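Local coordinates for MobA-like NTP transferase domain-containing protein (Thermus thermophilus, PDB 2DPW) that is of unknown function but is probably a nucleotidyltransferase, moving a nucleotide from an NTP to an acceptor, at residues M1-E13 with A79-G92. Residues are numbered along the deposited sequence; the frame is centred on the assembly and turned at random.
Sequences MRPSAIVLAGGKE and ALEHVEGRVLVATG
Ile6 uses both its backbone N and its O to bind strand 86-91, the parallel neighbour of strand 4-8 in the mixed central sheet of this MobA-like, GT-A-type α/β domain. Ile6 N donates to Leu88 O (2.8 Å). Ile6 O accepts Ala90 N at 2.8 Å, and Ala90 O in turn takes Leu8 N at 2.8 Å. At the start of the pairing Leu88 N reaches Ser4 O only weakly, at 3.5 Å. Ala5 and Val7 direct their backbone hydrogen bonds to strand 48-52 instead, so strand 4-8 is bonded along both edges. On the face bearing Ile6 and Leu8, helix 72-81 lies over the strands. With CG1 anti to the carbonyl carbon (chi1 -59°) and the chain extended beyond it, Ile6 meets Ala79 CB with CD1 and CG2, and its CD1 also reaches Val83 CG1 at 4.1 Å. Its CG1 touches Val87 CG1 (3.7 Å), the two side chains crossing at about a right angle. Replacing Ile6 by an alanine is likely to open a gap between the sheet and helix 72-81, with Ala79, Val83 and Val87 losing their partner. Lys153 NZ ties down the turn after the helix, binding Leu80 O, Val83 O and the Glu84 carboxylate. Farther along the same face, Leu8 CD1 rests 3.9 Å from Val89 CG1, and Thr91 OG1 is hydrogen-bonded to Asp93 OD1.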
HETATM    1  N   MSE A   1     -12.707 -13.022  16.570  1.00 76.71           N
HETATM    2  CA  MSE A   1     -11.962 -11.745  16.766  1.00 78.29           C
HETATM    3  C   MSE A   1     -11.472 -11.193  15.436  1.00 74.04           C
HETATM    4  O   MSE A   1     -10.687 -11.841  14.747  1.00 75.29           O
HETATM    5  CB  MSE A   1     -10.765 -11.968  17.688  1.00 88.61           C
HETATM    6  CG  MSE A   1     -10.002 -10.682  18.011  1.00109.46           C
HETATM    7 SE   MSE A   1      -8.460 -10.932  19.164  1.00140.69          SE
HETATM    8  CE  MSE A   1      -7.752  -9.149  19.248  1.00121.02           C
ATOM      9  N   ARG A   2     -11.928  -9.992  15.089  1.00 70.00           N
ATOM     10  CA  ARG A   2     -11.542  -9.355  13.833  1.00 55.71           C
ATOM     11  C   ARG A   2     -10.061  -9.003  13.780  1.00 48.03           C
ATOM     12  O   ARG A   2      -9.529  -8.388  14.707  1.00 49.46           O
ATOM     13  CB  ARG A   2     -12.344  -8.072  13.618  1.00 45.65           C
ATOM     14  CG  ARG A   2     -13.846  -8.222  13.753  1.00 56.97           C
ATOM     15  CD  ARG A   2     -14.524  -6.854  13.802  1.00 54.61           C
ATOM     16  NE  ARG A   2     -14.425  -6.159  12.525  1.00 64.40           N
ATOM     17  CZ  ARG A   2     -15.250  -6.347  11.499  1.00 59.17           C
ATOM     18  NH1 ARG A   2     -16.252  -7.208  11.596  1.00 59.38           N
ATOM     19  NH2 ARG A   2     -15.068  -5.675  10.370  1.00 42.54           N
ATOM     20  N   PRO A   3      -9.375  -9.400  12.690  1.00 35.80           N
ATOM     21  CA  PRO A   3      -7.952  -9.117  12.499  1.00 40.36           C
ATOM     22  C   PRO A   3      -7.755  -7.619  12.241  1.00 46.01           C
ATOM     23  O   PRO A   3      -8.675  -6.915  11.800  1.00 46.03           O
ATOM     24  CB  PRO A   3      -7.590  -9.954  11.273  1.00 34.66           C
ATOM     25  CG  PRO A   3      -8.528 -11.070  11.338  1.00 29.37           C
ATOM     26  CD  PRO A   3      -9.824 -10.377  11.688  1.00 42.94           C
ATOM     27  N   SER A   4      -6.548  -7.141  12.500  1.00 44.91           N
ATOM     28  CA  SER A   4      -6.259  -5.734  12.331  1.00 43.51           C
ATOM     29  C   SER A   4      -5.858  -5.296  10.946  1.00 39.13           C
ATOM     30  O   SER A   4      -5.369  -6.073  10.133  1.00 46.02           O
ATOM     31  CB  SER A   4      -5.183  -5.306  13.317  1.00 52.43           C
ATOM     32  OG  SER A   4      -5.690  -5.361  14.633  1.00 66.89           O
ATOM     33  N   ALA A   5      -6.087  -4.019  10.700  1.00 36.47           N
ATOM     34  CA  ALA A   5      -5.751  -3.386   9.446  1.00 43.16           C
ATOM     35  C   ALA A   5      -5.217  -2.028   9.862  1.00 43.97           C
ATOM     36  O   ALA A   5      -5.508  -1.561  10.964  1.00 49.11           O
ATOM     37  CB  ALA A   5      -6.987  -3.222   8.603  1.00 39.80           C
ATOM     38  N   ILE A   6      -4.416  -1.399   9.015  1.00 40.94           N
ATOM     39  CA  ILE A   6      -3.906  -0.079   9.357  1.00 39.06           C
ATOM     40  C   ILE A   6      -4.021   0.823   8.159  1.00 36.25           C
ATOM     41  O   ILE A   6      -3.659   0.460   7.045  1.00 45.71           O
ATOM     42  CB  ILE A   6      -2.432  -0.103   9.809  1.00 39.96           C
ATOM     43  CG1 ILE A   6      -2.278  -1.007  11.038  1.00 39.25           C
ATOM     44  CG2 ILE A   6      -1.967   1.328  10.092  1.00 28.98           C
ATOM     45  CD1 ILE A   6      -0.875  -1.099  11.587  1.00 36.87           C
ATOM     46  N   VAL A   7      -4.536   2.012   8.395  1.00 32.24           N
ATOM     47  CA  VAL A   7      -4.694   2.963   7.326  1.00 29.96           C
ATOM     48  C   VAL A   7      -3.818   4.169   7.565  1.00 39.11           C
ATOM     49  O   VAL A   7      -4.012   4.931   8.523  1.00 39.19           O
ATOM     50  CB  VAL A   7      -6.134   3.398   7.209  1.00 19.57           C
ATOM     51  CG1 VAL A   7      -6.278   4.388   6.103  1.00 18.47           C
ATOM     52  CG2 VAL A   7      -6.994   2.182   6.958  1.00 18.61           C
ATOM     53  N   LEU A   8      -2.835   4.313   6.685  1.00 42.69           N
ATOM     54  CA  LEU A   8      -1.896   5.414   6.742  1.00 40.55           C
ATOM     55  C   LEU A   8      -2.444   6.499   5.848  1.00 44.03           C
ATOM     56  O   LEU A   8      -2.014   6.667   4.713  1.00 48.90           O
ATOM     57  CB  LEU A   8      -0.532   4.945   6.249  1.00 37.13           C
ATOM     58  CG  LEU A   8       0.045   3.787   7.065  1.00 35.56           C
ATOM     59  CD1 LEU A   8       1.389   3.396   6.495  1.00 21.74           C
ATOM     60  CD2 LEU A   8       0.177   4.197   8.535  1.00 30.37           C
ATOM     61  N   ALA A   9      -3.430   7.210   6.372  1.00 56.87           N
ATOM     62  CA  ALA A   9      -4.069   8.292   5.649  1.00 67.83           C
ATOM     63  C   ALA A   9      -3.315   9.554   5.985  1.00 72.12           C
ATOM     64  O   ALA A   9      -3.669  10.645   5.541  1.00 85.03           O
ATOM     65  CB  ALA A   9      -5.513   8.423   6.074  1.00 65.94           C
ATOM     66  N   GLY A  10      -2.269   9.397   6.782  1.00 73.21           N
ATOM     67  CA  GLY A  10      -1.475  10.543   7.159  1.00 78.90           C
ATOM     68  C   GLY A  10      -0.873  11.178   5.925  1.00 78.73           C
ATOM     69  O   GLY A  10      -0.811  10.565   4.856  1.00 78.40           O
ATOM     70  N   GLY A  11      -0.432  12.419   6.069  1.00 70.44           N
ATOM     71  CA  GLY A  11       0.169  13.096   4.946  1.00 75.38           C
ATOM     72  C   GLY A  11      -0.492  14.405   4.588  1.00 74.60           C
ATOM     73  O   GLY A  11      -1.666  14.453   4.230  1.00 74.61           O
ATOM     74  N   LYS A  12       0.274  15.480   4.706  1.00 73.32           N
ATOM     75  CA  LYS A  12      -0.205  16.809   4.353  1.00 82.77           C
ATOM     76  C   LYS A  12      -0.025  16.914   2.839  1.00 82.72           C
ATOM     77  O   LYS A  12       0.811  16.199   2.268  1.00 79.94           O
ATOM     78  CB  LYS A  12       0.635  17.877   5.059  1.00 80.92           C
ATOM     79  CG  LYS A  12       0.265  19.315   4.709  1.00 84.56           C
ATOM     80  CD  LYS A  12       1.012  19.829   3.480  1.00 90.26           C
ATOM     81  CE  LYS A  12       0.695  21.296   3.212  1.00 84.32           C
ATOM     82  NZ  LYS A  12       1.554  21.827   2.127  1.00 77.23           N
ATOM     83  N   GLU A  13      -0.806  17.767   2.182  1.00 76.02           N
ATOM     84  CA  GLU A  13      -0.665  17.910   0.741  1.00 74.19           C
ATOM     85  C   GLU A  13      -1.162  19.237   0.218  1.00 77.84           C
ATOM     86  O   GLU A  13      -1.861  19.980   0.912  1.00 80.99           O
ATOM     87  CB  GLU A  13      -1.363  16.793  -0.036  1.00 71.89           C
ATOM     88  CG  GLU A  13      -0.783  16.722  -1.449  1.00 79.38           C
ATOM     89  CD  GLU A  13      -0.964  15.408  -2.174  1.00 83.24           C
ATOM     90  OE1 GLU A  13      -1.156  14.361  -1.527  1.00 80.45           O
ATOM     91  OE2 GLU A  13      -0.885  15.427  -3.421  1.00 98.79           O
ATOM     92  N   ALA A  79       1.334   2.627  14.573  1.00 46.25           N
ATOM     93  CA  ALA A  79       0.167   1.760  14.466  1.00 42.32           C
ATOM     94  C   ALA A  79       0.470   0.296  14.816  1.00 42.66           C
ATOM     95  O   ALA A  79      -0.355  -0.392  15.408  1.00 39.86           O
ATOM     96  CB  ALA A  79      -0.404   1.861  13.058  1.00 30.67           C
ATOM     97  N   LEU A  80       1.653  -0.177  14.442  1.00 46.30           N
ATOM     98  CA  LEU A  80       2.049  -1.552  14.728  1.00 43.69           C
ATOM     99  C   LEU A  80       2.048  -1.829  16.226  1.00 49.56           C
ATOM    100  O   LEU A  80       1.678  -2.920  16.659  1.00 43.02           O
ATOM    101  CB  LEU A  80       3.436  -1.835  14.147  1.00 41.01           C
ATOM    102  CG  LEU A  80       3.470  -2.164  12.653  1.00 45.07           C
ATOM    103  CD1 LEU A  80       4.897  -2.146  12.131  1.00 35.10           C
ATOM    104  CD2 LEU A  80       2.849  -3.524  12.434  1.00 28.78           C
ATOM    105  N   GLU A  81       2.469  -0.839  17.013  1.00 55.25           N
ATOM    106  CA  GLU A  81       2.504  -0.974  18.465  1.00 54.66           C
ATOM    107  C   GLU A  81       1.118  -1.371  18.965  1.00 59.45           C
ATOM    108  O   GLU A  81       0.979  -2.031  19.993  1.00 59.29           O
ATOM    109  CB  GLU A  81       2.902   0.351  19.130  1.00 59.45           C
ATOM    110  CG  GLU A  81       4.318   0.840  18.845  1.00 73.45           C
ATOM    111  CD  GLU A  81       4.672   2.114  19.615  1.00 81.27           C
ATOM    112  OE1 GLU A  81       3.748   2.838  20.050  1.00 76.49           O
ATOM    113  OE2 GLU A  81       5.882   2.397  19.771  1.00 90.52           O
ATOM    114  N   HIS A  82       0.090  -0.970  18.224  1.00 59.13           N
ATOM    115  CA  HIS A  82      -1.282  -1.260  18.615  1.00 52.00           C
ATOM    116  C   HIS A  82      -1.961  -2.437  17.915  1.00 43.97           C
ATOM    117  O   HIS A  82      -3.180  -2.552  17.944  1.00 48.24           O
ATOM    118  CB  HIS A  82      -2.144  -0.005  18.442  1.00 55.59           C
ATOM    119  CG  HIS A  82      -1.667   1.170  19.238  1.00 64.90           C
ATOM    120  ND1 HIS A  82      -0.611   1.961  18.840  1.00 68.66           N
ATOM    121  CD2 HIS A  82      -2.088   1.672  20.425  1.00 57.98           C
ATOM    122  CE1 HIS A  82      -0.401   2.901  19.746  1.00 61.76           C
ATOM    123  NE2 HIS A  82      -1.284   2.746  20.717  1.00 65.23           N
ATOM    124  N   VAL A  83      -1.200  -3.314  17.283  1.00 38.25           N
ATOM    125  CA  VAL A  83      -1.840  -4.447  16.628  1.00 39.15           C
ATOM    126  C   VAL A  83      -1.078  -5.739  16.874  1.00 39.64           C
ATOM    127  O   VAL A  83       0.011  -5.725  17.438  1.00 43.96           O
ATOM    128  CB  VAL A  83      -1.980  -4.216  15.102  1.00 42.39           C
ATOM    129  CG1 VAL A  83      -2.694  -2.905  14.840  1.00 41.01           C
ATOM    130  CG2 VAL A  83      -0.615  -4.218  14.440  1.00 46.84           C
ATOM    131  N   GLU A  84      -1.664  -6.856  16.459  1.00 39.03           N
ATOM    132  CA  GLU A  84      -1.030  -8.158  16.629  1.00 39.76           C
ATOM    133  C   GLU A  84      -1.406  -9.073  15.469  1.00 41.80           C
ATOM    134  O   GLU A  84      -2.438  -8.877  14.823  1.00 54.60           O
ATOM    135  CB  GLU A  84      -1.467  -8.799  17.949  1.00 48.30           C
ATOM    136  CG  GLU A  84      -1.057  -8.041  19.229  1.00 72.86           C
ATOM    137  CD  GLU A  84       0.454  -8.034  19.485  1.00 84.68           C
ATOM    138  OE1 GLU A  84       1.118  -9.066  19.227  1.00 91.04           O
ATOM    139  OE2 GLU A  84       0.972  -6.999  19.961  1.00 79.19           O
ATOM    140  N   GLY A  85      -0.555 -10.060  15.202  1.00 41.47           N
ATOM    141  CA  GLY A  85      -0.810 -11.016  14.136  1.00 32.27           C
ATOM    142  C   GLY A  85      -0.449 -10.559  12.742  1.00 37.56           C
ATOM    143  O   GLY A  85       0.542  -9.854  12.548  1.00 47.69           O
ATOM    144  N   ARG A  86      -1.242 -10.983  11.761  1.00 41.64           N
ATOM    145  CA  ARG A  86      -1.014 -10.586  10.376  1.00 40.41           C
ATOM    146  C   ARG A  86      -1.898  -9.373  10.149  1.00 43.78           C
ATOM    147  O   ARG A  86      -3.091  -9.413  10.448  1.00 47.20           O
ATOM    148  CB  ARG A  86      -1.402 -11.702   9.413  1.00 27.10           C
ATOM    149  CG  ARG A  86      -0.698 -11.595   8.076  1.00 51.66           C
ATOM    150  CD  ARG A  86      -0.927 -12.807   7.172  1.00 62.33           C
ATOM    151  NE  ARG A  86      -2.316 -12.899   6.722  1.00 76.36           N
ATOM    152  CZ  ARG A  86      -2.744 -13.710   5.757  1.00 78.81           C
ATOM    153  NH1 ARG A  86      -1.888 -14.509   5.128  1.00 90.89           N
ATOM    154  NH2 ARG A  86      -4.029 -13.723   5.421  1.00 59.84           N
ATOM    155  N   VAL A  87      -1.308  -8.290   9.646  1.00 47.11           N
ATOM    156  CA  VAL A  87      -2.039  -7.049   9.407  1.00 39.78           C
ATOM    157  C   VAL A  87      -1.939  -6.518   7.991  1.00 37.85           C
ATOM    158  O   VAL A  87      -0.885  -6.570   7.358  1.00 32.08           O
ATOM    159  CB  VAL A  87      -1.569  -5.936  10.361  1.00 44.68           C
ATOM    160  CG1 VAL A  87      -2.250  -4.609  10.011  1.00 48.89           C
ATOM    161  CG2 VAL A  87      -1.886  -6.330  11.797  1.00 63.89           C
ATOM    162  N   LEU A  88      -3.059  -6.000   7.507  1.00 34.22           N
ATOM    163  CA  LEU A  88      -3.117  -5.436   6.179  1.00 32.99           C
ATOM    164  C   LEU A  88      -2.987  -3.929   6.267  1.00 29.90           C
ATOM    165  O   LEU A  88      -3.737  -3.256   6.968  1.00 34.92           O
ATOM    166  CB  LEU A  88      -4.426  -5.808   5.496  1.00 32.34           C
ATOM    167  CG  LEU A  88      -4.616  -5.194   4.109  1.00 33.32           C
ATOM    168  CD1 LEU A  88      -3.470  -5.604   3.196  1.00 40.78           C
ATOM    169  CD2 LEU A  88      -5.939  -5.642   3.537  1.00 31.69           C
ATOM    170  N   VAL A  89      -2.011  -3.400   5.554  1.00 32.00           N
ATOM    171  CA  VAL A  89      -1.794  -1.978   5.566  1.00 31.62           C
ATOM    172  C   VAL A  89      -2.323  -1.383   4.291  1.00 30.27           C
ATOM    173  O   VAL A  89      -2.268  -2.006   3.231  1.00 28.15           O
ATOM    174  CB  VAL A  89      -0.310  -1.649   5.678  1.00 30.14           C
ATOM    175  CG1 VAL A  89      -0.120  -0.140   5.757  1.00 25.11           C
ATOM    176  CG2 VAL A  89       0.268  -2.338   6.894  1.00 29.15           C
ATOM    177  N   ALA A  90      -2.837  -0.167   4.406  1.00 29.60           N
ATOM    178  CA  ALA A  90      -3.369   0.541   3.258  1.00 33.55           C
ATOM    179  C   ALA A  90      -3.292   2.045   3.433  1.00 32.86           C
ATOM    180  O   ALA A  90      -3.355   2.563   4.554  1.00 32.95           O
ATOM    181  CB  ALA A  90      -4.805   0.133   3.018  1.00 20.19           C
ATOM    182  N   THR A  91      -3.136   2.736   2.311  1.00 27.95           N
ATOM    183  CA  THR A  91      -3.112   4.190   2.307  1.00 34.43           C
ATOM    184  C   THR A  91      -4.573   4.650   2.209  1.00 30.57           C
ATOM    185  O   THR A  91      -5.428   3.919   1.706  1.00 31.28           O
ATOM    186  CB  THR A  91      -2.344   4.728   1.102  1.00 35.98           C
ATOM    187  OG1 THR A  91      -2.978   4.282  -0.106  1.00 44.13           O
ATOM    188  CG2 THR A  91      -0.914   4.248   1.139  1.00 20.85           C
ATOM    189  N   GLY A  92      -4.861   5.856   2.677  1.00 26.51           N
ATOM    190  CA  GLY A  92      -6.230   6.331   2.630  1.00 31.07           C
ATOM    191  C   GLY A  92      -6.692   7.003   1.348  1.00 34.09           C
ATOM    192  O   GLY A  92      -7.704   7.700   1.370  1.00 39.61           O
TER